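Local coordinates for putative uncharacterized protein (Chaetomium thermophilum, PDB 5IJP) that binds inositol hexakisphosphate through its SPX domain and probably senses inositol polyphosphates to help control cellular phosphate levels, at residues 27-32 against 150-155; 48-51 against 57-60; 89-94 against 185-190; 125-130 against 176-181. All coordinates share one frame; numbering follows the deposited sequence.

Contact 1 (27-32 against 150-155). With IHP (inositol hexakisphosphate), chain C.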
loop_
_atom_site.group_PDB
_atom_site.type_symbol
_atom_site.label_atom_id
_atom_site.label_comp_id
_atom_site.label_asym_id
_atom_site.label_seq_id
_atom_site.Cartn_x
_atom_site.Cartn_y
_atom_site.Cartn_z
ATOM N N ALA A 27 -1.721 -14.998 14.840
ATOM C CA ALA A 27 -1.759 -15.422 16.240
ATOM C C ALA A 27 -3.174 -15.303 16.815
ATOM O O ALA A 27 -3.556 -16.110 17.665
ATOM C CB ALA A 27 -0.789 -14.589 17.063
ATOM N N ASP A 28 -3.948 -14.305 16.338
ATOM C CA ASP A 28 -5.332 -14.040 16.742
ATOM C C ASP A 28 -6.275 -15.162 16.282
ATOM O O ASP A 28 -7.262 -15.445 16.962
ATOM C CB ASP A 28 -5.798 -12.683 16.190
ATOM C CG ASP A 28 -7.064 -12.161 16.836
ATOM O OD1 ASP A 28 -6.970 -11.568 17.932
ATOM O OD2 ASP A 28 -8.149 -12.336 16.241
ATOM N N LEU A 29 -5.956 -15.800 15.134
ATOM C CA LEU A 29 -6.721 -16.908 14.549
ATOM C C LEU A 29 -6.593 -18.188 15.379
ATOM O O LEU A 29 -7.498 -19.024 15.361
ATOM C CB LEU A 29 -6.269 -17.178 13.103
ATOM C CG LEU A 29 -6.603 -16.108 12.061
ATOM C CD1 LEU A 29 -5.790 -16.308 10.799
ATOM C CD2 LEU A 29 -8.080 -16.101 11.733
ATOM N N LYS A 30 -5.461 -18.338 16.090
ATOM C CA LYS A 30 -5.163 -19.485 16.950
ATOM C C LYS A 30 -5.824 -19.325 18.328
ATOM O O LYS A 30 -5.968 -20.313 19.054
ATOM C CB LYS A 30 -3.636 -19.662 17.108
ATOM C CG LYS A 30 -2.853 -19.802 15.797
ATOM C CD LYS A 30 -2.795 -21.240 15.287
ATOM C CE LYS A 30 -2.059 -21.334 13.974
ATOM N NZ LYS A 30 -2.030 -22.727 13.459
ATOM N N ARG A 31 -6.228 -18.086 18.682
ATOM C CA ARG A 31 -6.853 -17.746 19.963
ATOM C C ARG A 31 -8.388 -17.888 19.950
ATOM O O ARG A 31 -9.111 -16.917 20.200
ATOM C CB ARG A 31 -6.408 -16.347 20.436
ATOM C CG ARG A 31 -4.985 -16.302 20.983
ATOM C CD ARG A 31 -4.574 -14.901 21.401
ATOM N NE ARG A 31 -4.222 -14.062 20.253
ATOM C CZ ARG A 31 -3.737 -12.827 20.345
ATOM N NH1 ARG A 31 -3.536 -12.269 21.533
ATOM N NH2 ARG A 31 -3.446 -12.140 19.248
ATOM N N ALA A 32 -8.879 -19.112 19.675
ATOM C CA ALA A 32 -10.310 -19.430 19.666
ATOM C C ALA A 32 -10.787 -19.659 21.106
ATOM O O ALA A 32 -10.047 -20.236 21.908
ATOM C CB ALA A 32 -10.564 -20.666 18.819
ATOM N N LYS A 150 -9.908 -20.595 5.731
ATOM C CA LYS A 150 -9.382 -21.962 5.723
ATOM C C LYS A 150 -9.240 -22.567 7.124
ATOM O O LYS A 150 -9.508 -23.756 7.291
ATOM C CB LYS A 150 -8.044 -22.028 4.968
ATOM C CG LYS A 150 -8.193 -22.091 3.448
ATOM C CD LYS A 150 -6.853 -21.955 2.716
ATOM C CE LYS A 150 -6.084 -23.252 2.570
ATOM N NZ LYS A 150 -6.696 -24.156 1.560
ATOM N N MET A 151 -8.809 -21.763 8.118
ATOM C CA MET A 151 -8.602 -22.217 9.499
ATOM C C MET A 151 -9.892 -22.315 10.315
ATOM O O MET A 151 -10.143 -23.350 10.934
ATOM C CB MET A 151 -7.597 -21.314 10.236
ATOM C CG MET A 151 -6.155 -21.578 9.884
ATOM S SD MET A 151 -5.055 -20.553 10.889
ATOM C CE MET A 151 -3.484 -21.134 10.330
ATOM N N THR A 152 -10.687 -21.229 10.339
ATOM C CA THR A 152 -11.916 -21.123 11.131
ATOM C C THR A 152 -13.134 -21.787 10.485
ATOM O O THR A 152 -13.913 -22.442 11.180
ATOM C CB THR A 152 -12.212 -19.648 11.488
ATOM O OG1 THR A 152 -12.745 -18.970 10.349
ATOM C CG2 THR A 152 -10.988 -18.903 12.021
ATOM N N GLY A 153 -13.300 -21.577 9.182
ATOM C CA GLY A 153 -14.443 -22.068 8.421
ATOM C C GLY A 153 -15.387 -20.937 8.067
ATOM O O GLY A 153 -16.146 -21.034 7.098
ATOM N N TRP A 154 -15.334 -19.848 8.862
ATOM C CA TRP A 154 -16.120 -18.626 8.692
ATOM C C TRP A 154 -15.505 -17.841 7.531
ATOM O O TRP A 154 -14.288 -17.639 7.509
ATOM C CB TRP A 154 -16.082 -17.778 9.981
ATOM C CG TRP A 154 -16.686 -18.419 11.201
ATOM C CD1 TRP A 154 -16.279 -19.569 11.813
ATOM C CD2 TRP A 154 -17.716 -17.867 12.032
ATOM N NE1 TRP A 154 -17.043 -19.807 12.931
ATOM C CE2 TRP A 154 -17.928 -18.773 13.095
ATOM C CE3 TRP A 154 -18.506 -16.707 11.966
ATOM C CZ2 TRP A 154 -18.893 -18.554 14.085
ATOM C CZ3 TRP A 154 -19.464 -16.493 12.945
ATOM C CH2 TRP A 154 -19.647 -17.406 13.992
ATOM N N ARG A 155 -16.330 -17.426 6.558
ATOM C CA ARG A 155 -15.847 -16.692 5.387
ATOM C C ARG A 155 -15.931 -15.175 5.546
ATOM O O ARG A 155 -16.989 -14.648 5.894
ATOM C CB ARG A 155 -16.550 -17.165 4.106
ATOM C CG ARG A 155 -15.820 -18.309 3.415
ATOM C CD ARG A 155 -16.755 -19.157 2.577
ATOM N NE ARG A 155 -17.388 -20.213 3.368
ATOM C CZ ARG A 155 -16.929 -21.457 3.470
ATOM N NH1 ARG A 155 -15.826 -21.820 2.826
ATOM N NH2 ARG A 155 -17.570 -22.348 4.213
HETATM C C1 IHP C . 1.684 -21.350 7.808
HETATM C C2 IHP C . 2.482 -21.170 6.524
HETATM C C3 IHP C . 3.465 -20.011 6.622
HETATM C C4 IHP C . 4.361 -20.139 7.847
HETATM C C5 IHP C . 3.557 -20.314 9.128
HETATM C C6 IHP C . 2.595 -21.489 9.019
HETATM O O11 IHP C . 0.910 -22.562 7.685
HETATM P P1 IHP C . -0.637 -22.868 8.081
HETATM O O21 IHP C . -1.086 -24.146 7.452
HETATM O O31 IHP C . -0.675 -22.915 9.610
HETATM O O41 IHP C . -1.453 -21.658 7.614
HETATM O O12 IHP C . 1.556 -20.892 5.452
HETATM P P2 IHP C . 1.352 -21.769 4.086
HETATM O O22 IHP C . 0.232 -22.765 4.394
HETATM O O32 IHP C . 2.624 -22.439 3.670
HETATM O O42 IHP C . 0.832 -20.786 3.033
HETATM O O13 IHP C . 2.728 -18.772 6.699
HETATM P P3 IHP C . 2.591 -17.572 5.630
HETATM O O23 IHP C . 3.360 -16.390 6.100
HETATM O O33 IHP C . 3.079 -18.097 4.275
HETATM O O43 IHP C . 1.094 -17.298 5.511
HETATM O O14 IHP C . 5.149 -18.935 7.963
HETATM P P4 IHP C . 6.698 -18.726 7.421
HETATM O O24 IHP C . 6.765 -17.289 6.897
HETATM O O34 IHP C . 7.668 -18.982 8.526
HETATM O O44 IHP C . 6.900 -19.670 6.227
HETATM O O15 IHP C . 4.481 -20.587 10.202
HETATM P P5 IHP C . 4.897 -19.750 11.500
HETATM O O25 IHP C . 3.707 -18.849 11.859
HETATM O O35 IHP C . 6.061 -18.852 11.071
HETATM O O45 IHP C . 5.267 -20.680 12.609
HETATM O O16 IHP C . 1.766 -21.501 10.201
HETATM P P6 IHP C . 1.916 -22.139 11.660
HETATM O O26 IHP C . 3.299 -22.804 11.726
HETATM O O36 IHP C . 0.801 -23.099 11.918
HETATM O O46 IHP C . 1.912 -20.958 12.634
#
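L29 and T152 mark the closest backbone approach, their CA atoms 7.5 Å apart, where the last turn of helix 22-30 passes the point at which helix 110-151 runs out into a loop. This is the junction between the N-terminal helical hairpin of the SPX domain and its long-helix bundle, at the rim of the inositol hexakisphosphate pocket. The inner half of the contact is apolar. L29 meets the end of the helix with two parts of its side chain: CD2 lies 4.0 Å from T152 CG2, the two side chains crossing at about a right angle, while CB faces M151 SD at 4.2 Å. K147, H148 and F58 also touch L29. T152 works on two sides, since its methyl packs on L29 and its OG1 accepts from W154 N at 3.1 Å in an ST turn, besides bonding to the carbonyl of H148. With an alanine here, L29 CD2 would probably face a gap, and W154 N and the carbonyl of H148 would both lose their mate. Toward the ligand the character changes. K30 starts away from the other segment, but a bend at chi2 (-86°) followed by a straight run swings its ammonium to the phosphates, where NZ donates to IHP O36 at 3.2 Å. M151, extended beyond CG, runs obliquely to this lysine and brings CE to 3.8 Å from K30 NZ. The same methyl is 3.4 Å from both O31 and O41 of IHP.

Contact 2 (48-51 against 57-60)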
loop_
_atom_site.group_PDB
_atom_site.type_symbol
_atom_site.label_atom_id
_atom_site.label_comp_id
_atom_site.label_asym_id
_atom_site.label_seq_id
_atom_site.Cartn_x
_atom_site.Cartn_y
_atom_site.Cartn_z
ATOM N N ARG A 48 -9.973 -25.481 20.529
ATOM C CA ARG A 48 -11.238 -24.759 20.701
ATOM C C ARG A 48 -11.812 -24.267 19.366
ATOM O O ARG A 48 -11.056 -23.982 18.434
ATOM C CB ARG A 48 -11.085 -23.599 21.701
ATOM C CG ARG A 48 -10.972 -24.055 23.152
ATOM C CD ARG A 48 -11.031 -22.889 24.119
ATOM N NE ARG A 48 -10.943 -23.331 25.512
ATOM C CZ ARG A 48 -11.989 -23.588 26.292
ATOM N NH1 ARG A 48 -13.225 -23.447 25.826
ATOM N NH2 ARG A 48 -11.808 -23.987 27.543
ATOM N N GLU A 49 -13.153 -24.193 19.279
ATOM C CA GLU A 49 -13.892 -23.769 18.087
ATOM C C GLU A 49 -13.966 -22.242 17.965
ATOM O O GLU A 49 -13.881 -21.539 18.974
ATOM C CB GLU A 49 -15.305 -24.370 18.108
ATOM C CG GLU A 49 -15.831 -24.763 16.741
ATOM C CD GLU A 49 -17.124 -25.549 16.787
ATOM O OE1 GLU A 49 -18.193 -24.924 16.970
ATOM O OE2 GLU A 49 -17.069 -26.792 16.651
ATOM N N TRP A 50 -14.130 -21.737 16.728
ATOM C CA TRP A 50 -14.241 -20.308 16.433
ATOM C C TRP A 50 -15.685 -19.850 16.655
ATOM O O TRP A 50 -16.617 -20.490 16.156
ATOM C CB TRP A 50 -13.786 -20.023 14.994
ATOM C CG TRP A 50 -13.482 -18.580 14.718
ATOM C CD1 TRP A 50 -14.243 -17.705 14.002
ATOM C CD2 TRP A 50 -12.310 -17.858 15.121
ATOM N NE1 TRP A 50 -13.621 -16.480 13.936
ATOM C CE2 TRP A 50 -12.429 -16.547 14.610
ATOM C CE3 TRP A 50 -11.156 -18.198 15.849
ATOM C CZ2 TRP A 50 -11.450 -15.569 14.821
ATOM C CZ3 TRP A 50 -10.189 -17.227 16.061
ATOM C CH2 TRP A 50 -10.340 -15.930 15.552
ATOM N N THR A 51 -15.866 -18.759 17.422
ATOM C CA THR A 51 -17.185 -18.208 17.763
ATOM C C THR A 51 -17.464 -16.848 17.117
ATOM O O THR A 51 -16.611 -16.308 16.407
ATOM C CB THR A 51 -17.358 -18.126 19.294
ATOM O OG1 THR A 51 -16.323 -17.321 19.855
ATOM C CG2 THR A 51 -17.396 -19.485 19.960
ATOM N N ARG A 57 -13.823 -9.838 17.225
ATOM C CA ARG A 57 -12.496 -9.428 17.686
ATOM C C ARG A 57 -11.516 -9.364 16.506
ATOM O O ARG A 57 -10.743 -8.407 16.415
ATOM C CB ARG A 57 -11.992 -10.400 18.773
ATOM C CG ARG A 57 -10.660 -10.006 19.416
ATOM C CD ARG A 57 -10.078 -11.102 20.296
ATOM N NE ARG A 57 -9.699 -12.294 19.531
ATOM C CZ ARG A 57 -10.280 -13.484 19.658
ATOM N NH1 ARG A 57 -11.264 -13.662 20.531
ATOM N NH2 ARG A 57 -9.874 -14.507 18.920
ATOM N N PHE A 58 -11.554 -10.375 15.609
ATOM C CA PHE A 58 -10.683 -10.457 14.434
ATOM C C PHE A 58 -10.985 -9.369 13.403
ATOM O O PHE A 58 -10.047 -8.750 12.905
ATOM C CB PHE A 58 -10.718 -11.860 13.798
ATOM C CG PHE A 58 -9.739 -12.068 12.663
ATOM C CD1 PHE A 58 -8.384 -12.253 12.917
ATOM C CD2 PHE A 58 -10.174 -12.098 11.345
ATOM C CE1 PHE A 58 -7.479 -12.443 11.867
ATOM C CE2 PHE A 58 -9.268 -12.295 10.296
ATOM C CZ PHE A 58 -7.929 -12.467 10.565
ATOM N N VAL A 59 -12.283 -9.135 13.093
ATOM C CA VAL A 59 -12.736 -8.115 12.133
ATOM C C VAL A 59 -12.297 -6.717 12.590
ATOM O O VAL A 59 -11.757 -5.963 11.779
ATOM C CB VAL A 59 -14.259 -8.210 11.822
ATOM C CG1 VAL A 59 -14.731 -7.062 10.931
ATOM C CG2 VAL A 59 -14.600 -9.547 11.175
ATOM N N SER A 60 -12.477 -6.403 13.893
ATOM C CA SER A 60 -12.074 -5.131 14.503
ATOM C C SER A 60 -10.558 -4.921 14.406
ATOM O O SER A 60 -10.117 -3.812 14.107
ATOM C CB SER A 60 -12.528 -5.064 15.958
ATOM O OG SER A 60 -13.943 -5.089 16.051
#
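W50 and F58 both carry CG anti to the backbone N, which for W50 (chi1 -163°) swings the indole's six-membered ring up to the helix that begins just after it. There CZ2 comes 3.9 Å from F58 CB, and the CB sits at the indole edge, in its plane, so the phenylalanine is met at the root of its side chain. The F58 ring leads off to L25, D28 and L29 of helix 22-30. R57 arrives next to this spot through a bend at chi3 (65°), putting NH2 3.7 Å from W50 CH2; the guanidinium plane stands 77° to the ring and approaches it obliquely. The contact thus folds the start of helix 52-97, the first long helix of the SPX bundle, back on the loop leading into it, with T51 at the N-cap position, its side chain capping the helix start. The polar ends are held from outside: W50 NE1 is hydrogen-bonded to E55, while salt bridges from R57 NH1 to D54 and from NE to D28 are likely to fix the turn of the guanidinium beside the indole. W154 meets W50 edge to face, and H148 meets the rings of both W50 and F58.

Contact 3 (89-94 against 185-190)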
loop_
_atom_site.group_PDB
_atom_site.type_symbol
_atom_site.label_atom_id
_atom_site.label_comp_id
_atom_site.label_asym_id
_atom_site.label_seq_id
_atom_site.Cartn_x
_atom_site.Cartn_y
_atom_site.Cartn_z
ATOM N N ARG A 89 5.620 22.815 -12.735
ATOM C CA ARG A 89 5.747 24.265 -12.893
ATOM C C ARG A 89 7.201 24.613 -13.243
ATOM O O ARG A 89 7.429 25.417 -14.147
ATOM C CB ARG A 89 5.297 24.989 -11.606
ATOM C CG ARG A 89 5.302 26.514 -11.704
ATOM C CD ARG A 89 4.999 27.169 -10.371
ATOM N NE ARG A 89 5.507 28.542 -10.310
ATOM C CZ ARG A 89 4.819 29.622 -10.669
ATOM N NH1 ARG A 89 3.579 29.505 -11.129
ATOM N NH2 ARG A 89 5.367 30.826 -10.577
ATOM N N GLU A 90 8.171 23.974 -12.550
ATOM C CA GLU A 90 9.615 24.149 -12.748
ATOM C C GLU A 90 10.056 23.759 -14.160
ATOM O O GLU A 90 10.919 24.428 -14.725
ATOM C CB GLU A 90 10.414 23.357 -11.702
ATOM C CG GLU A 90 10.454 24.002 -10.327
ATOM C CD GLU A 90 11.229 23.223 -9.280
ATOM O OE1 GLU A 90 10.853 22.062 -8.996
ATOM O OE2 GLU A 90 12.195 23.788 -8.718
ATOM N N VAL A 91 9.464 22.686 -14.726
ATOM C CA VAL A 91 9.757 22.208 -16.084
ATOM C C VAL A 91 9.113 23.166 -17.103
ATOM O O VAL A 91 9.754 23.512 -18.098
ATOM C CB VAL A 91 9.342 20.718 -16.294
ATOM C CG1 VAL A 91 9.493 20.283 -17.752
ATOM C CG2 VAL A 91 10.142 19.790 -15.385
ATOM N N GLN A 92 7.866 23.614 -16.826
ATOM C CA GLN A 92 7.094 24.536 -17.665
ATOM C C GLN A 92 7.809 25.866 -17.918
ATOM O O GLN A 92 7.887 26.293 -19.071
ATOM C CB GLN A 92 5.685 24.760 -17.093
ATOM C CG GLN A 92 4.671 23.720 -17.571
ATOM C CD GLN A 92 3.419 23.639 -16.724
ATOM O OE1 GLN A 92 2.985 24.606 -16.086
ATOM N NE2 GLN A 92 2.786 22.474 -16.731
ATOM N N ASP A 93 8.358 26.501 -16.857
ATOM C CA ASP A 93 9.091 27.762 -16.997
ATOM C C ASP A 93 10.518 27.554 -17.534
ATOM O O ASP A 93 11.099 28.498 -18.070
ATOM C CB ASP A 93 9.072 28.613 -15.709
ATOM C CG ASP A 93 9.474 27.915 -14.424
ATOM O OD1 ASP A 93 10.598 27.372 -14.367
ATOM O OD2 ASP A 93 8.707 28.000 -13.441
ATOM N N VAL A 94 11.068 26.324 -17.414
ATOM C CA VAL A 94 12.396 25.979 -17.932
ATOM C C VAL A 94 12.314 25.770 -19.443
ATOM O O VAL A 94 13.163 26.279 -20.175
ATOM C CB VAL A 94 13.016 24.755 -17.224
ATOM N N TYR A 185 9.541 13.556 -17.332
ATOM C CA TYR A 185 10.865 12.932 -17.276
ATOM C C TYR A 185 11.427 12.668 -18.675
ATOM O O TYR A 185 12.631 12.825 -18.882
ATOM C CB TYR A 185 10.828 11.644 -16.433
ATOM C CG TYR A 185 12.177 10.977 -16.254
ATOM C CD1 TYR A 185 13.115 11.486 -15.358
ATOM C CD2 TYR A 185 12.505 9.823 -16.957
ATOM C CE1 TYR A 185 14.358 10.878 -15.192
ATOM C CE2 TYR A 185 13.744 9.203 -16.795
ATOM C CZ TYR A 185 14.666 9.733 -15.908
ATOM O OH TYR A 185 15.888 9.125 -15.742
ATOM N N ASP A 186 10.560 12.269 -19.630
ATOM C CA ASP A 186 10.947 12.006 -21.019
ATOM C C ASP A 186 11.278 13.305 -21.759
ATOM O O ASP A 186 12.104 13.292 -22.672
ATOM C CB ASP A 186 9.844 11.228 -21.762
ATOM C CG ASP A 186 9.574 9.822 -21.251
ATOM O OD1 ASP A 186 10.503 9.202 -20.681
ATOM O OD2 ASP A 186 8.445 9.326 -21.452
ATOM N N LEU A 187 10.640 14.423 -21.353
ATOM C CA LEU A 187 10.838 15.753 -21.931
ATOM C C LEU A 187 12.197 16.351 -21.535
ATOM O O LEU A 187 12.865 16.939 -22.387
ATOM C CB LEU A 187 9.682 16.689 -21.520
ATOM C CG LEU A 187 9.569 18.026 -22.264
ATOM C CD1 LEU A 187 8.791 17.874 -23.567
ATOM C CD2 LEU A 187 8.897 19.068 -21.395
ATOM N N VAL A 188 12.600 16.204 -20.254
ATOM C CA VAL A 188 13.874 16.729 -19.737
ATOM C C VAL A 188 15.077 15.874 -20.181
ATOM O O VAL A 188 16.159 16.427 -20.394
ATOM C CB VAL A 188 13.888 16.996 -18.205
ATOM C CG1 VAL A 188 12.979 18.166 -17.836
ATOM C CG2 VAL A 188 13.533 15.748 -17.396
ATOM N N ARG A 189 14.887 14.544 -20.318
ATOM C CA ARG A 189 15.932 13.604 -20.740
ATOM C C ARG A 189 16.315 13.792 -22.212
ATOM O O ARG A 189 17.497 13.698 -22.545
ATOM C CB ARG A 189 15.506 12.153 -20.473
ATOM N N THR A 190 15.318 14.059 -23.082
ATOM C CA THR A 190 15.517 14.272 -24.518
ATOM C C THR A 190 16.185 15.619 -24.814
ATOM O O THR A 190 17.039 15.691 -25.700
ATOM C CB THR A 190 14.198 14.107 -25.274
#
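The apolar contacts all centre on V91, which points from helix 52-97 at two successive residues of helix 171-190. Its CG1, anti to the backbone N (chi1 173°), makes the nearest approach, 3.9 Å from L187 CD2, and the two side chains pass at a slant. The same methyl lies 4.1 Å from V188 CG1, and V91 CG2 stands just as far from that atom. V188 therefore directs a single methyl at the pair of branches on V91, the side chains crossing at about a right angle. L187, with CG anti to its own N, turns CD2 in to V91 although the residue as a whole is exposed, whereas V91 and V188 are buried. The backbones come nearest at the same pair: V91 CA and V188 CA are 7.8 Å apart, and the two helices run in the same general direction. Between the two segments no polar pair forms; the backbone bonds run within each helix. D93 N donates to R89 O at 3.1 Å on one side and R189 N to Y185 O at 3.2 Å on the other. The two segments thus meet through branched aliphatic side chains alone. L116 of helix 110-151 also touches V91, while S121 and I124 of the same helix receive Y185. Three helices converge at the end of the domain remote from the inositol phosphate, in the aliphatic packing of the helical bundle that forms the SPX core.

Contact 4 (125-130 against 176-181)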
loop_
_atom_site.group_PDB
_atom_site.type_symbol
_atom_site.label_atom_id
_atom_site.label_comp_id
_atom_site.label_asym_id
_atom_site.label_seq_id
_atom_site.Cartn_x
_atom_site.Cartn_y
_atom_site.Cartn_z
ATOM N N ALA A 125 10.929 6.914 -8.357
ATOM C CA ALA A 125 11.407 5.925 -7.387
ATOM C C ALA A 125 10.479 5.891 -6.168
ATOM O O ALA A 125 10.195 4.808 -5.655
ATOM C CB ALA A 125 12.829 6.253 -6.962
ATOM N N ASP A 126 9.976 7.073 -5.739
ATOM C CA ASP A 126 9.037 7.217 -4.625
ATOM C C ASP A 126 7.662 6.638 -4.980
ATOM O O ASP A 126 6.981 6.116 -4.096
ATOM C CB ASP A 126 8.930 8.686 -4.176
ATOM C CG ASP A 126 10.041 9.159 -3.248
ATOM O OD1 ASP A 126 11.170 8.624 -3.343
ATOM O OD2 ASP A 126 9.788 10.084 -2.447
ATOM N N VAL A 127 7.270 6.707 -6.277
ATOM C CA VAL A 127 6.017 6.144 -6.801
ATOM C C VAL A 127 6.126 4.612 -6.731
ATOM O O VAL A 127 5.214 3.966 -6.218
ATOM C CB VAL A 127 5.679 6.666 -8.234
ATOM C CG1 VAL A 127 4.596 5.823 -8.911
ATOM C CG2 VAL A 127 5.258 8.130 -8.204
ATOM N N HIS A 128 7.263 4.054 -7.207
ATOM C CA HIS A 128 7.568 2.620 -7.204
ATOM C C HIS A 128 7.642 2.057 -5.779
ATOM O O HIS A 128 7.133 0.961 -5.542
ATOM C CB HIS A 128 8.862 2.333 -7.989
ATOM C CG HIS A 128 9.306 0.902 -7.941
ATOM N ND1 HIS A 128 10.484 0.534 -7.315
ATOM C CD2 HIS A 128 8.702 -0.210 -8.422
ATOM C CE1 HIS A 128 10.565 -0.780 -7.447
ATOM N NE2 HIS A 128 9.515 -1.273 -8.103
ATOM N N ASP A 129 8.257 2.810 -4.840
ATOM C CA ASP A 129 8.370 2.420 -3.431
ATOM C C ASP A 129 6.999 2.404 -2.750
ATOM O O ASP A 129 6.757 1.549 -1.897
ATOM C CB ASP A 129 9.358 3.324 -2.673
ATOM C CG ASP A 129 10.821 3.089 -3.013
ATOM O OD1 ASP A 129 11.221 1.910 -3.150
ATOM O OD2 ASP A 129 11.576 4.081 -3.095
ATOM N N LEU A 130 6.100 3.330 -3.149
ATOM C CA LEU A 130 4.726 3.399 -2.647
ATOM C C LEU A 130 3.908 2.266 -3.275
ATOM O O LEU A 130 3.102 1.648 -2.582
ATOM C CB LEU A 130 4.091 4.777 -2.937
ATOM C CG LEU A 130 2.619 4.984 -2.532
ATOM C CD1 LEU A 130 2.436 4.981 -1.020
ATOM C CD2 LEU A 130 2.080 6.265 -3.104
ATOM N N ALA A 176 -3.325 10.269 -12.683
ATOM C CA ALA A 176 -3.127 11.271 -13.733
ATOM C C ALA A 176 -1.809 12.025 -13.521
ATOM O O ALA A 176 -1.137 12.359 -14.499
ATOM C CB ALA A 176 -4.292 12.249 -13.749
ATOM N N SER A 177 -1.436 12.268 -12.244
ATOM C CA SER A 177 -0.195 12.942 -11.848
ATOM C C SER A 177 1.029 12.080 -12.189
ATOM O O SER A 177 2.043 12.622 -12.630
ATOM C CB SER A 177 -0.214 13.273 -10.358
ATOM O OG SER A 177 -1.305 14.114 -10.021
ATOM N N VAL A 178 0.919 10.743 -11.997
ATOM C CA VAL A 178 1.964 9.751 -12.299
ATOM C C VAL A 178 2.176 9.680 -13.828
ATOM O O VAL A 178 3.319 9.573 -14.279
ATOM C CB VAL A 178 1.658 8.366 -11.649
ATOM C CG1 VAL A 178 2.660 7.296 -12.081
ATOM C CG2 VAL A 178 1.626 8.468 -10.127
ATOM N N VAL A 179 1.074 9.781 -14.609
ATOM C CA VAL A 179 1.076 9.788 -16.080
ATOM C C VAL A 179 1.843 11.028 -16.585
ATOM O O VAL A 179 2.699 10.898 -17.465
ATOM C CB VAL A 179 -0.367 9.670 -16.665
ATOM C CG1 VAL A 179 -0.423 10.037 -18.148
ATOM C CG2 VAL A 179 -0.933 8.270 -16.446
ATOM N N ARG A 180 1.565 12.211 -15.991
ATOM C CA ARG A 180 2.233 13.476 -16.319
ATOM C C ARG A 180 3.719 13.416 -15.955
ATOM O O ARG A 180 4.549 13.882 -16.734
ATOM C CB ARG A 180 1.563 14.667 -15.612
ATOM C CG ARG A 180 0.183 15.029 -16.155
ATOM C CD ARG A 180 -0.293 16.386 -15.661
ATOM N NE ARG A 180 -0.521 16.414 -14.215
ATOM C CZ ARG A 180 -1.685 16.152 -13.629
ATOM N NH1 ARG A 180 -2.748 15.836 -14.359
ATOM N NH2 ARG A 180 -1.796 16.202 -12.309
ATOM N N LEU A 181 4.045 12.812 -14.789
ATOM C CA LEU A 181 5.404 12.625 -14.262
ATOM C C LEU A 181 6.295 11.849 -15.247
ATOM O O LEU A 181 7.463 12.207 -15.420
ATOM C CB LEU A 181 5.337 11.918 -12.889
ATOM C CG LEU A 181 6.648 11.550 -12.180
ATOM C CD1 LEU A 181 7.325 12.774 -11.586
ATOM C CD2 LEU A 181 6.392 10.533 -11.085
#
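V127 spreads its two methyls over V178 and L181, residues one turn apart on the facing helix. CG1, anti to the backbone N (chi1 165°), meets V178 CG1 at 4.0 Å, and the two valines reach toward each other tip to tip. The second branches face one another almost as closely, CG2 of V127 standing 4.1 Å from V178 CG2, so both methyls of each valine are engaged. L181 comes in differently: it slides past V127 in the opposite direction, and its CD2 lies 3.9 Å from V127 CG2. V127 thus meets V178 with both branches, and CG2 touches L181 as well. Cutting V127 back to an alanine is likely to open a gap before L181 CD2 and leave the V178 methyls without their opposing pair. The backbones come nearest at the same place, V127 CA and V178 CA being 7.7 Å apart, and the two helices run in roughly opposite directions. Charged groups lie to the outside of the apolar patch and bind helix 52-97: D126 forms a salt bridge with R83, and R180 one with E88. That helix also adds I80 against V127 and I84 against S177, while L181 packs further along helix 110-151 on L120, I123 and I124. Helix 171-190 is thereby laid against both long helices of the SPX bundle, its Y174 touching V127 as well.

In the fold
Contacts 1 and 2 share one end of the bundle, their centres about 6 Å apart and in direct touch; contacts 3 and 4 lie on the far side of the chain's centre. At the first end the chemistry is mixed: contact 1, partly buried, combines apolar packing with a lysine bonded to the ligand, and contact 2, a buried neighbour, sets an indole among charged partners. Contacts 3 and 4, centres about 16 Å apart, are purely aliphatic and both use helix 171-190, against helix 52-97 and helix 110-151 respectively. The centre of contact 4, partly buried, is about 13 Å from the chain's centre; that of contact 3, a buried contact, is about 29 Å away. Helix 110-151 also links contacts 1 and 4.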